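PDB 5BTO: decapping nuclease RAI1 from Scheffersomyces stipitis, which removes the NAD cap from a subset of RNAs, hydrolysing them at the 5' end with the help of a divalent metal cation. Local coordinates for residues K10-T20 / T335-W346; P79-M87 / I145-R156. All coordinates share one frame; numbering follows the deposited sequence.

Interaction 1: K10-T20 / T335-W346; sequences KTLSLQSRAKT and TALKWYGAVIEW
L12 lies across the indole of W346 where the edge strand of the large mixed sheet, 9-12, passes over helix 333-350, a sheet-against-helix packing in this PD-(D/E)XK nuclease fold. The evidence for a CH-pi contact is direct: L12 CB stands 3.5 Å from the centroid of the W346 six-membered ring and 1° off its normal. With CG anti to the backbone N, the leucine runs back over the same ring, setting CD1 on its five-membered part, while CD2 comes obliquely to W339 CZ3 and touches V343 CG2.

Backbone carbonyls and L14 CD2 surround W339. In the type I turn S13-S16, S13 O and S16 O both lie at its edge, near the ring plane, the first 3.4 Å from W339 CZ3. The R17 guanidinium stands 76° from the indole plane, with W339 CB over one face. R17 NH1 gives two bonds, both close to the guanidinium plane: 2.9 Å to L14 O and 2.8 Å to S16 O. An alanine at R17 would remove this double donor, is likely to leave both carbonyls without that mate, and would probably let the turn move against W339. S13 OG, which accepts from Q15 N in an ST turn, and S16 OG also bond E50 and D49, respectively, of the second subunit, so the turn also serves the dimer interface.

Beyond R17 the loop is pinned to the helix backbone. A18 N donates to K338 O at 2.9 Å with an N-H...O angle of 172°, approaching from the face opposite to that used by A342 N.

Interaction 2: P79-M87 / I145-R156; sequences PEEKNMSDM and INSDEEIELARR
M84 and R156 reach past each other in opposite directions: M84 sends CG anti to its carbonyl carbon and turns back at chi3 (-62°), which lays SD and CE against the first turns of helix 149-166. M84 CE touches E149 CG at 3.4 Å and L153 CG at 3.6 Å, crossing both side chains at about a right angle, while SD faces E152 CB. L153 CD2 extends the apolar patch to E81 CB.

At the far end of the patch, R156 is turned by its chi3 bend so that M84 CG sits at the guanidinium edge and E80 OE2 over one face. The carboxylate and guanidinium planes are 88° apart, and E80 OE2 is 3.4 Å from R156 NH1 but well out of the guanidinium plane. No N-H points at it, so this salt bridge rests on charge alone; E152 OE1 lies over the opposite face.

Nearer the strand, N146 has CG anti to the backbone N, which presents its amide to the loop. N146 ND2 donates to S85 O at 3.1 Å and 174°; the acceptor lies in the amide plane, although the donor stands above the carbonyl plane of S85. Three waters knit the same junction: one joins S85 N to S147 OG at 3.0 and 2.7 Å, another links S85 O with S147 OG, and a third accepts from M87 N and, weakly, from N146 ND2. M87 CE also packs against I145 O.

Next to this junction the S85 side chain is about 4 Å from that of the substrate-binding Y114, whose OH is hydrogen-bonded to D86 O. The contact combines an apolar methionine patch and a water-bridged polar seam, and the seam probably helps to fix the loop beside the substrate site, while the E80-R156 pair adds a less directional attraction.

In the fold
From the N terminus, strand 9-12 comes first, at one edge of the ten-stranded mixed sheet; it and the loop after it meet helix 333-350 more than 300 residues later, so interaction 1 closes a loop spanning most of the chain. Within that span lies interaction 2, a shorter closure in which the loop leading into helix 87-101 meets strand 142-147 and helix 149-166, 58 residues later. The two are nested and do not cross. Both reach the same sheet, one at its edge strand and the other at an inner one. The centres of interactions 1 and 2 lie about 26 Å apart, and they do not touch. Interaction 1 also adjoins the second subunit, whereas interaction 2 lies beside the substrate site.

Interaction 1: K10-T20 / T335-W346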
loop_
_atom_site.group_PDB
_atom_site.type_symbol
_atom_site.label_atom_id
_atom_site.label_comp_id
_atom_site.label_asym_id
_atom_site.label_seq_id
_atom_site.Cartn_x
_atom_site.Cartn_y
_atom_site.Cartn_z
ATOM N N LYS A 10 -9.250 9.209 -1.431
ATOM C CA LYS A 10 -8.744 7.962 -0.836
ATOM C C LYS A 10 -7.351 7.645 -1.396
ATOM O O LYS A 10 -7.043 8.013 -2.513
ATOM C CB LYS A 10 -9.670 6.787 -1.178
ATOM C CG LYS A 10 -11.096 6.936 -0.659
ATOM C CD LYS A 10 -11.997 5.798 -1.132
ATOM C CE LYS A 10 -13.431 5.950 -0.624
ATOM N NZ LYS A 10 -14.356 4.935 -1.225
ATOM N N THR A 11 -6.528 6.935 -0.633
ATOM C CA THR A 11 -5.142 6.674 -1.039
ATOM C C THR A 11 -4.850 5.186 -1.103
ATOM O O THR A 11 -5.269 4.424 -0.240
ATOM C CB THR A 11 -4.129 7.348 -0.070
ATOM O OG1 THR A 11 -4.326 8.767 -0.092
ATOM C CG2 THR A 11 -2.692 7.028 -0.475
ATOM N N LEU A 12 -4.138 4.771 -2.153
ATOM C CA LEU A 12 -3.685 3.396 -2.283
ATOM C C LEU A 12 -2.170 3.353 -2.094
ATOM O O LEU A 12 -1.448 4.097 -2.747
ATOM C CB LEU A 12 -4.052 2.841 -3.676
ATOM C CG LEU A 12 -3.615 1.401 -3.952
ATOM C CD1 LEU A 12 -4.370 0.388 -3.095
ATOM C CD2 LEU A 12 -3.777 1.053 -5.444
ATOM N N SER A 13 -1.697 2.496 -1.191
ATOM C CA SER A 13 -0.258 2.323 -0.976
ATOM C C SER A 13 0.435 1.865 -2.248
ATOM O O SER A 13 -0.043 0.952 -2.915
ATOM C CB SER A 13 0.024 1.264 0.079
ATOM O OG SER A 13 1.430 1.065 0.187
ATOM N N LEU A 14 1.574 2.473 -2.559
ATOM C CA LEU A 14 2.371 2.017 -3.700
ATOM C C LEU A 14 2.873 0.593 -3.478
ATOM O O LEU A 14 3.314 -0.074 -4.422
ATOM C CB LEU A 14 3.576 2.937 -3.930
ATOM C CG LEU A 14 3.276 4.377 -4.340
ATOM C CD1 LEU A 14 4.577 5.091 -4.664
ATOM C CD2 LEU A 14 2.319 4.431 -5.526
ATOM N N GLN A 15 2.841 0.142 -2.225
ATOM C CA GLN A 15 3.281 -1.203 -1.873
ATOM C C GLN A 15 2.193 -2.261 -2.065
ATOM O O GLN A 15 2.434 -3.436 -1.831
ATOM C CB GLN A 15 3.785 -1.243 -0.418
ATOM C CG GLN A 15 4.975 -0.354 -0.166
ATOM C CD GLN A 15 5.586 -0.570 1.212
ATOM O OE1 GLN A 15 4.927 -1.062 2.135
ATOM N NE2 GLN A 15 6.848 -0.203 1.358
ATOM N N SER A 16 0.997 -1.848 -2.477
ATOM C CA SER A 16 -0.125 -2.789 -2.546
ATOM C C SER A 16 0.137 -3.833 -3.634
ATOM O O SER A 16 0.595 -3.492 -4.719
ATOM C CB SER A 16 -1.443 -2.062 -2.810
ATOM O OG SER A 16 -2.537 -2.889 -2.460
ATOM N N ARG A 17 -0.151 -5.099 -3.338
ATOM C CA ARG A 17 0.112 -6.179 -4.292
ATOM C C ARG A 17 -1.003 -7.209 -4.249
ATOM O O ARG A 17 -1.346 -7.717 -3.173
ATOM C CB ARG A 17 1.438 -6.892 -3.974
ATOM C CG ARG A 17 2.699 -6.037 -4.055
ATOM C CD ARG A 17 3.065 -5.647 -5.480
ATOM N NE ARG A 17 4.320 -4.887 -5.541
ATOM C CZ ARG A 17 4.397 -3.562 -5.441
ATOM N NH1 ARG A 17 3.292 -2.830 -5.259
ATOM N NH2 ARG A 17 5.578 -2.960 -5.519
ATOM N N ALA A 18 -1.568 -7.523 -5.413
ATOM C CA ALA A 18 -2.529 -8.611 -5.506
ATOM C C ALA A 18 -1.801 -9.950 -5.549
ATOM O O ALA A 18 -0.615 -10.020 -5.885
ATOM C CB ALA A 18 -3.411 -8.439 -6.739
ATOM N N LYS A 19 -2.505 -11.016 -5.194
ATOM C CA LYS A 19 -1.959 -12.350 -5.378
ATOM C C LYS A 19 -1.868 -12.604 -6.880
ATOM O O LYS A 19 -2.681 -12.089 -7.649
ATOM C CB LYS A 19 -2.879 -13.380 -4.732
ATOM C CG LYS A 19 -2.214 -14.704 -4.415
ATOM C CD LYS A 19 -1.258 -14.568 -3.242
ATOM C CE LYS A 19 -1.102 -15.893 -2.515
ATOM N NZ LYS A 19 -2.406 -16.375 -1.971
ATOM N N THR A 20 -0.876 -13.376 -7.306
ATOM C CA THR A 20 -0.774 -13.728 -8.715
ATOM C C THR A 20 -1.971 -14.592 -9.084
ATOM O O THR A 20 -2.313 -15.524 -8.364
ATOM C CB THR A 20 0.543 -14.475 -9.031
ATOM O OG1 THR A 20 1.642 -13.557 -8.958
ATOM C CG2 THR A 20 0.498 -15.067 -10.428
ATOM N N THR A 335 6.155 -8.455 -10.283
ATOM C CA THR A 335 5.797 -7.442 -9.296
ATOM C C THR A 335 4.897 -6.381 -9.928
ATOM O O THR A 335 3.898 -5.945 -9.329
ATOM C CB THR A 335 7.062 -6.772 -8.715
ATOM O OG1 THR A 335 7.923 -7.778 -8.179
ATOM C CG2 THR A 335 6.698 -5.800 -7.618
ATOM N N ALA A 336 5.255 -5.955 -11.135
ATOM C CA ALA A 336 4.470 -4.968 -11.863
ATOM C C ALA A 336 3.034 -5.467 -12.012
ATOM O O ALA A 336 2.074 -4.726 -11.761
ATOM C CB ALA A 336 5.094 -4.679 -13.239
ATOM N N LEU A 337 2.897 -6.725 -12.418
ATOM C CA LEU A 337 1.569 -7.303 -12.649
ATOM C C LEU A 337 0.751 -7.407 -11.357
ATOM O O LEU A 337 -0.466 -7.197 -11.368
ATOM C CB LEU A 337 1.678 -8.670 -13.331
ATOM C CG LEU A 337 0.375 -9.242 -13.891
ATOM C CD1 LEU A 337 -0.216 -8.293 -14.933
ATOM C CD2 LEU A 337 0.627 -10.624 -14.498
ATOM N N LYS A 338 1.411 -7.736 -10.251
ATOM C CA LYS A 338 0.726 -7.771 -8.953
ATOM C C LYS A 338 0.269 -6.375 -8.519
ATOM O O LYS A 338 -0.817 -6.221 -7.942
ATOM C CB LYS A 338 1.622 -8.407 -7.881
ATOM C CG LYS A 338 1.888 -9.897 -8.078
ATOM C CD LYS A 338 2.916 -10.386 -7.072
ATOM C CE LYS A 338 3.370 -11.800 -7.369
ATOM N NZ LYS A 338 4.487 -12.232 -6.476
ATOM N N TRP A 339 1.092 -5.355 -8.769
ATOM C CA TRP A 339 0.664 -3.973 -8.520
ATOM C C TRP A 339 -0.557 -3.617 -9.382
ATOM O O TRP A 339 -1.545 -3.049 -8.914
ATOM C CB TRP A 339 1.818 -2.995 -8.783
ATOM C CG TRP A 339 1.377 -1.596 -9.113
ATOM C CD1 TRP A 339 1.389 -0.998 -10.347
ATOM C CD2 TRP A 339 0.834 -0.625 -8.204
ATOM N NE1 TRP A 339 0.909 0.288 -10.257
ATOM C CE2 TRP A 339 0.564 0.544 -8.953
ATOM C CE3 TRP A 339 0.572 -0.625 -6.828
ATOM C CZ2 TRP A 339 0.031 1.697 -8.382
ATOM C CZ3 TRP A 339 0.046 0.525 -6.252
ATOM C CH2 TRP A 339 -0.220 1.675 -7.033
ATOM N N TYR A 340 -0.490 -3.946 -10.663
ATOM C CA TYR A 340 -1.579 -3.608 -11.554
ATOM C C TYR A 340 -2.876 -4.284 -11.096
ATOM O O TYR A 340 -3.948 -3.668 -11.097
ATOM C CB TYR A 340 -1.197 -4.055 -12.973
ATOM C CG TYR A 340 -2.256 -3.827 -14.015
ATOM C CD1 TYR A 340 -2.682 -2.541 -14.341
ATOM C CD2 TYR A 340 -2.803 -4.899 -14.708
ATOM C CE1 TYR A 340 -3.652 -2.332 -15.322
ATOM C CE2 TYR A 340 -3.762 -4.705 -15.680
ATOM C CZ TYR A 340 -4.181 -3.425 -15.978
ATOM O OH TYR A 340 -5.126 -3.229 -16.955
ATOM N N GLY A 341 -2.774 -5.541 -10.682
ATOM C CA GLY A 341 -3.935 -6.261 -10.190
ATOM C C GLY A 341 -4.500 -5.577 -8.952
ATOM O O GLY A 341 -5.717 -5.504 -8.770
ATOM N N ALA A 342 -3.619 -5.062 -8.106
ATOM C CA ALA A 342 -4.075 -4.373 -6.893
ATOM C C ALA A 342 -4.840 -3.096 -7.236
ATOM O O ALA A 342 -5.871 -2.782 -6.621
ATOM C CB ALA A 342 -2.872 -4.051 -5.953
ATOM N N VAL A 343 -4.314 -2.340 -8.196
ATOM C CA VAL A 343 -4.934 -1.093 -8.602
ATOM C C VAL A 343 -6.330 -1.340 -9.175
ATOM O O VAL A 343 -7.296 -0.677 -8.790
ATOM C CB VAL A 343 -4.105 -0.373 -9.683
ATOM C CG1 VAL A 343 -4.884 0.824 -10.237
ATOM C CG2 VAL A 343 -2.755 0.039 -9.127
ATOM N N ILE A 344 -6.430 -2.290 -10.105
ATOM C CA ILE A 344 -7.718 -2.551 -10.745
ATOM C C ILE A 344 -8.746 -3.041 -9.708
ATOM O O ILE A 344 -9.896 -2.594 -9.692
ATOM C CB ILE A 344 -7.589 -3.569 -11.884
ATOM C CG1 ILE A 344 -6.708 -3.009 -13.014
ATOM C CG2 ILE A 344 -8.965 -3.935 -12.438
ATOM C CD1 ILE A 344 -7.190 -1.703 -13.608
ATOM N N GLU A 345 -8.336 -3.969 -8.855
ATOM C CA GLU A 345 -9.233 -4.451 -7.795
ATOM C C GLU A 345 -9.703 -3.309 -6.882
ATOM O O GLU A 345 -10.879 -3.233 -6.514
ATOM C CB GLU A 345 -8.535 -5.522 -6.966
ATOM C CG GLU A 345 -9.395 -6.126 -5.866
ATOM C CD GLU A 345 -8.587 -7.017 -4.938
ATOM O OE1 GLU A 345 -7.651 -6.499 -4.296
ATOM O OE2 GLU A 345 -8.875 -8.234 -4.855
ATOM N N TRP A 346 -8.774 -2.429 -6.517
ATOM C CA TRP A 346 -9.083 -1.300 -5.650
ATOM C C TRP A 346 -10.100 -0.359 -6.303
ATOM O O TRP A 346 -11.076 0.048 -5.671
ATOM C CB TRP A 346 -7.789 -0.548 -5.318
ATOM C CG TRP A 346 -7.897 0.530 -4.286
ATOM C CD1 TRP A 346 -8.193 0.375 -2.960
ATOM C CD2 TRP A 346 -7.646 1.927 -4.484
ATOM N NE1 TRP A 346 -8.152 1.597 -2.324
ATOM C CE2 TRP A 346 -7.816 2.564 -3.234
ATOM C CE3 TRP A 346 -7.300 2.701 -5.596
ATOM C CZ2 TRP A 346 -7.651 3.940 -3.065
ATOM C CZ3 TRP A 346 -7.131 4.067 -5.433
ATOM C CH2 TRP A 346 -7.314 4.676 -4.166
HETATM O O HOH W 1 4.029 -14.643 -8.137
#

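Interaction 2: P79-M87 / I145-R156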
loop_
_atom_site.group_PDB
_atom_site.type_symbol
_atom_site.label_atom_id
_atom_site.label_comp_id
_atom_site.label_asym_id
_atom_site.label_seq_id
_atom_site.Cartn_x
_atom_site.Cartn_y
_atom_site.Cartn_z
ATOM N N PRO A 79 -1.389 17.219 -35.475
ATOM C CA PRO A 79 -1.234 18.121 -34.325
ATOM C C PRO A 79 -1.545 17.396 -33.020
ATOM O O PRO A 79 -2.607 16.789 -32.896
ATOM C CB PRO A 79 -2.274 19.213 -34.594
ATOM C CG PRO A 79 -2.480 19.184 -36.071
ATOM C CD PRO A 79 -2.348 17.742 -36.463
ATOM N N GLU A 80 -0.625 17.458 -32.063
ATOM C CA GLU A 80 -0.727 16.653 -30.847
ATOM C C GLU A 80 -2.012 16.913 -30.053
ATOM O O GLU A 80 -2.439 16.073 -29.260
ATOM C CB GLU A 80 0.514 16.842 -29.968
ATOM C CG GLU A 80 0.711 15.758 -28.914
ATOM C CD GLU A 80 0.907 14.367 -29.509
ATOM O OE1 GLU A 80 0.933 14.236 -30.753
ATOM O OE2 GLU A 80 1.037 13.398 -28.727
ATOM N N GLU A 81 -2.629 18.070 -30.275
ATOM C CA GLU A 81 -3.899 18.388 -29.633
ATOM C C GLU A 81 -5.076 17.813 -30.418
ATOM O O GLU A 81 -6.236 17.976 -30.039
ATOM C CB GLU A 81 -4.051 19.898 -29.451
ATOM C CG GLU A 81 -3.692 20.717 -30.674
ATOM C CD GLU A 81 -3.205 22.102 -30.306
ATOM O OE1 GLU A 81 -2.966 22.344 -29.101
ATOM O OE2 GLU A 81 -3.062 22.948 -31.214
ATOM N N LYS A 82 -4.759 17.139 -31.518
ATOM C CA LYS A 82 -5.755 16.413 -32.290
ATOM C C LYS A 82 -5.461 14.919 -32.184
ATOM O O LYS A 82 -5.985 14.111 -32.951
ATOM C CB LYS A 82 -5.722 16.860 -33.753
ATOM C CG LYS A 82 -5.639 18.369 -33.929
ATOM C CD LYS A 82 -5.937 18.796 -35.359
ATOM C CE LYS A 82 -5.935 20.317 -35.486
ATOM N NZ LYS A 82 -6.638 20.787 -36.714
ATOM N N ASN A 83 -4.623 14.558 -31.217
ATOM C CA ASN A 83 -4.137 13.189 -31.112
ATOM C C ASN A 83 -4.221 12.626 -29.692
ATOM O O ASN A 83 -3.570 11.630 -29.370
ATOM C CB ASN A 83 -2.703 13.106 -31.640
ATOM C CG ASN A 83 -2.284 11.688 -31.974
ATOM O OD1 ASN A 83 -3.110 10.852 -32.339
ATOM N ND2 ASN A 83 -0.992 11.410 -31.844
ATOM N N MET A 84 -5.021 13.269 -28.847
ATOM C CA MET A 84 -5.260 12.760 -27.502
ATOM C C MET A 84 -6.243 11.592 -27.545
ATOM O O MET A 84 -7.166 11.580 -28.364
ATOM C CB MET A 84 -5.776 13.873 -26.580
ATOM C CG MET A 84 -4.702 14.875 -26.182
ATOM S SD MET A 84 -5.305 16.255 -25.191
ATOM C CE MET A 84 -6.453 17.026 -26.338
ATOM N N SER A 85 -6.028 10.608 -26.673
ATOM C CA SER A 85 -6.909 9.448 -26.584
ATOM C C SER A 85 -8.354 9.896 -26.469
ATOM O O SER A 85 -8.691 10.726 -25.620
ATOM C CB SER A 85 -6.541 8.568 -25.390
ATOM O OG SER A 85 -5.553 7.615 -25.745
ATOM N N ASP A 86 -9.205 9.318 -27.309
ATOM C CA ASP A 86 -10.560 9.805 -27.500
ATOM C C ASP A 86 -11.599 8.727 -27.197
ATOM O O ASP A 86 -11.741 7.758 -27.945
ATOM C CB ASP A 86 -10.698 10.280 -28.948
ATOM C CG ASP A 86 -12.069 10.830 -29.261
ATOM O OD1 ASP A 86 -12.809 11.176 -28.316
ATOM O OD2 ASP A 86 -12.396 10.931 -30.462
ATOM N N MET A 87 -12.335 8.896 -26.104
ATOM C CA MET A 87 -13.355 7.925 -25.754
ATOM C C MET A 87 -14.499 7.947 -26.779
ATOM O O MET A 87 -15.197 6.955 -26.951
ATOM C CB MET A 87 -13.871 8.175 -24.330
ATOM C CG MET A 87 -14.874 7.145 -23.804
ATOM S SD MET A 87 -14.272 5.438 -23.674
ATOM C CE MET A 87 -12.862 5.641 -22.600
ATOM N N ILE A 145 -12.818 4.726 -18.389
ATOM C CA ILE A 145 -11.583 5.380 -17.943
ATOM C C ILE A 145 -10.865 6.027 -19.117
ATOM O O ILE A 145 -10.587 5.357 -20.122
ATOM C CB ILE A 145 -10.631 4.366 -17.276
ATOM C CG1 ILE A 145 -11.347 3.665 -16.107
ATOM C CG2 ILE A 145 -9.334 5.056 -16.798
ATOM C CD1 ILE A 145 -10.491 2.662 -15.354
ATOM N N ASN A 146 -10.574 7.322 -19.006
ATOM C CA ASN A 146 -9.760 8.003 -20.014
ATOM C C ASN A 146 -8.812 8.990 -19.370
ATOM O O ASN A 146 -8.974 9.348 -18.207
ATOM C CB ASN A 146 -10.616 8.744 -21.052
ATOM C CG ASN A 146 -9.824 9.074 -22.328
ATOM O OD1 ASN A 146 -8.760 8.500 -22.580
ATOM N ND2 ASN A 146 -10.335 9.994 -23.126
ATOM N N SER A 147 -7.823 9.439 -20.130
ATOM C CA SER A 147 -7.010 10.566 -19.695
ATOM C C SER A 147 -7.859 11.832 -19.716
ATOM O O SER A 147 -8.911 11.885 -20.364
ATOM C CB SER A 147 -5.810 10.743 -20.624
ATOM O OG SER A 147 -6.225 10.793 -21.982
ATOM N N ASP A 148 -7.401 12.857 -19.007
ATOM C CA ASP A 148 -8.114 14.122 -18.987
ATOM C C ASP A 148 -7.574 15.078 -20.049
ATOM O O ASP A 148 -6.382 15.390 -20.073
ATOM C CB ASP A 148 -8.023 14.755 -17.603
ATOM C CG ASP A 148 -8.856 16.015 -17.487
ATOM O OD1 ASP A 148 -10.092 15.910 -17.340
ATOM O OD2 ASP A 148 -8.274 17.113 -17.534
ATOM N N GLU A 149 -8.463 15.548 -20.916
ATOM C CA GLU A 149 -8.069 16.368 -22.057
ATOM C C GLU A 149 -7.249 17.595 -21.661
ATOM O O GLU A 149 -6.170 17.833 -22.206
ATOM C CB GLU A 149 -9.308 16.792 -22.853
ATOM C CG GLU A 149 -8.998 17.536 -24.133
ATOM C CD GLU A 149 -10.220 17.709 -25.013
ATOM O OE1 GLU A 149 -11.210 16.976 -24.812
ATOM O OE2 GLU A 149 -10.190 18.581 -25.904
ATOM N N GLU A 150 -7.761 18.369 -20.712
ATOM C CA GLU A 150 -7.101 19.609 -20.314
ATOM C C GLU A 150 -5.734 19.326 -19.686
ATOM O O GLU A 150 -4.741 19.966 -20.027
ATOM C CB GLU A 150 -7.987 20.409 -19.353
ATOM C CG GLU A 150 -7.962 19.876 -17.932
ATOM C CD GLU A 150 -9.159 20.295 -17.110
ATOM O OE1 GLU A 150 -9.714 21.388 -17.364
ATOM O OE2 GLU A 150 -9.539 19.522 -16.205
ATOM N N ILE A 151 -5.680 18.353 -18.782
ATOM C CA ILE A 151 -4.426 18.016 -18.118
ATOM C C ILE A 151 -3.390 17.544 -19.131
ATOM O O ILE A 151 -2.224 17.947 -19.074
ATOM C CB ILE A 151 -4.629 16.963 -17.007
ATOM C CG1 ILE A 151 -5.361 17.595 -15.817
ATOM C CG2 ILE A 151 -3.286 16.372 -16.576
ATOM C CD1 ILE A 151 -5.644 16.631 -14.674
ATOM N N GLU A 152 -3.822 16.712 -20.074
ATOM C CA GLU A 152 -2.923 16.224 -21.120
ATOM C C GLU A 152 -2.384 17.355 -21.980
ATOM O O GLU A 152 -1.202 17.368 -22.327
ATOM C CB GLU A 152 -3.617 15.186 -22.003
ATOM C CG GLU A 152 -3.797 13.856 -21.320
ATOM C CD GLU A 152 -2.513 13.368 -20.670
ATOM O OE1 GLU A 152 -1.462 13.340 -21.354
ATOM O OE2 GLU A 152 -2.558 13.023 -19.471
ATOM N N LEU A 153 -3.255 18.294 -22.333
ATOM C CA LEU A 153 -2.854 19.434 -23.151
ATOM C C LEU A 153 -1.800 20.261 -22.433
ATOM O O LEU A 153 -0.764 20.601 -23.002
ATOM C CB LEU A 153 -4.064 20.308 -23.485
ATOM C CG LEU A 153 -4.967 19.815 -24.620
ATOM C CD1 LEU A 153 -6.237 20.658 -24.719
ATOM C CD2 LEU A 153 -4.210 19.823 -25.938
ATOM N N ALA A 154 -2.071 20.577 -21.173
ATOM C CA ALA A 154 -1.163 21.393 -20.383
ATOM C C ALA A 154 0.168 20.685 -20.166
ATOM O O ALA A 154 1.223 21.321 -20.138
ATOM C CB ALA A 154 -1.798 21.750 -19.049
ATOM N N ARG A 155 0.112 19.365 -20.024
ATOM C CA ARG A 155 1.287 18.574 -19.680
ATOM C C ARG A 155 2.297 18.489 -20.825
ATOM O O ARG A 155 3.499 18.646 -20.612
ATOM C CB ARG A 155 0.858 17.177 -19.233
ATOM C CG ARG A 155 1.940 16.364 -18.544
ATOM C CD ARG A 155 1.320 15.322 -17.617
ATOM N NE ARG A 155 0.890 15.904 -16.346
ATOM C CZ ARG A 155 0.083 15.303 -15.473
ATOM N NH1 ARG A 155 -0.414 14.090 -15.726
ATOM N NH2 ARG A 155 -0.235 15.924 -14.347
ATOM N N ARG A 156 1.812 18.247 -22.037
ATOM C CA ARG A 156 2.706 18.144 -23.187
ATOM C C ARG A 156 3.372 19.484 -23.496
ATOM O O ARG A 156 4.558 19.536 -23.827
ATOM C CB ARG A 156 1.968 17.603 -24.415
ATOM C CG ARG A 156 1.517 16.153 -24.278
ATOM C CD ARG A 156 1.072 15.582 -25.615
ATOM N NE ARG A 156 -0.237 14.940 -25.537
ATOM C CZ ARG A 156 -0.427 13.629 -25.415
ATOM N NH1 ARG A 156 0.612 12.805 -25.361
ATOM N NH2 ARG A 156 -1.660 13.139 -25.350
HETATM O O HOH W 2 -7.854 12.801 -23.243
HETATM O O HOH W 3 -4.448 10.789 -24.080
HETATM O O HOH W 4 -12.504 11.434 -24.477
#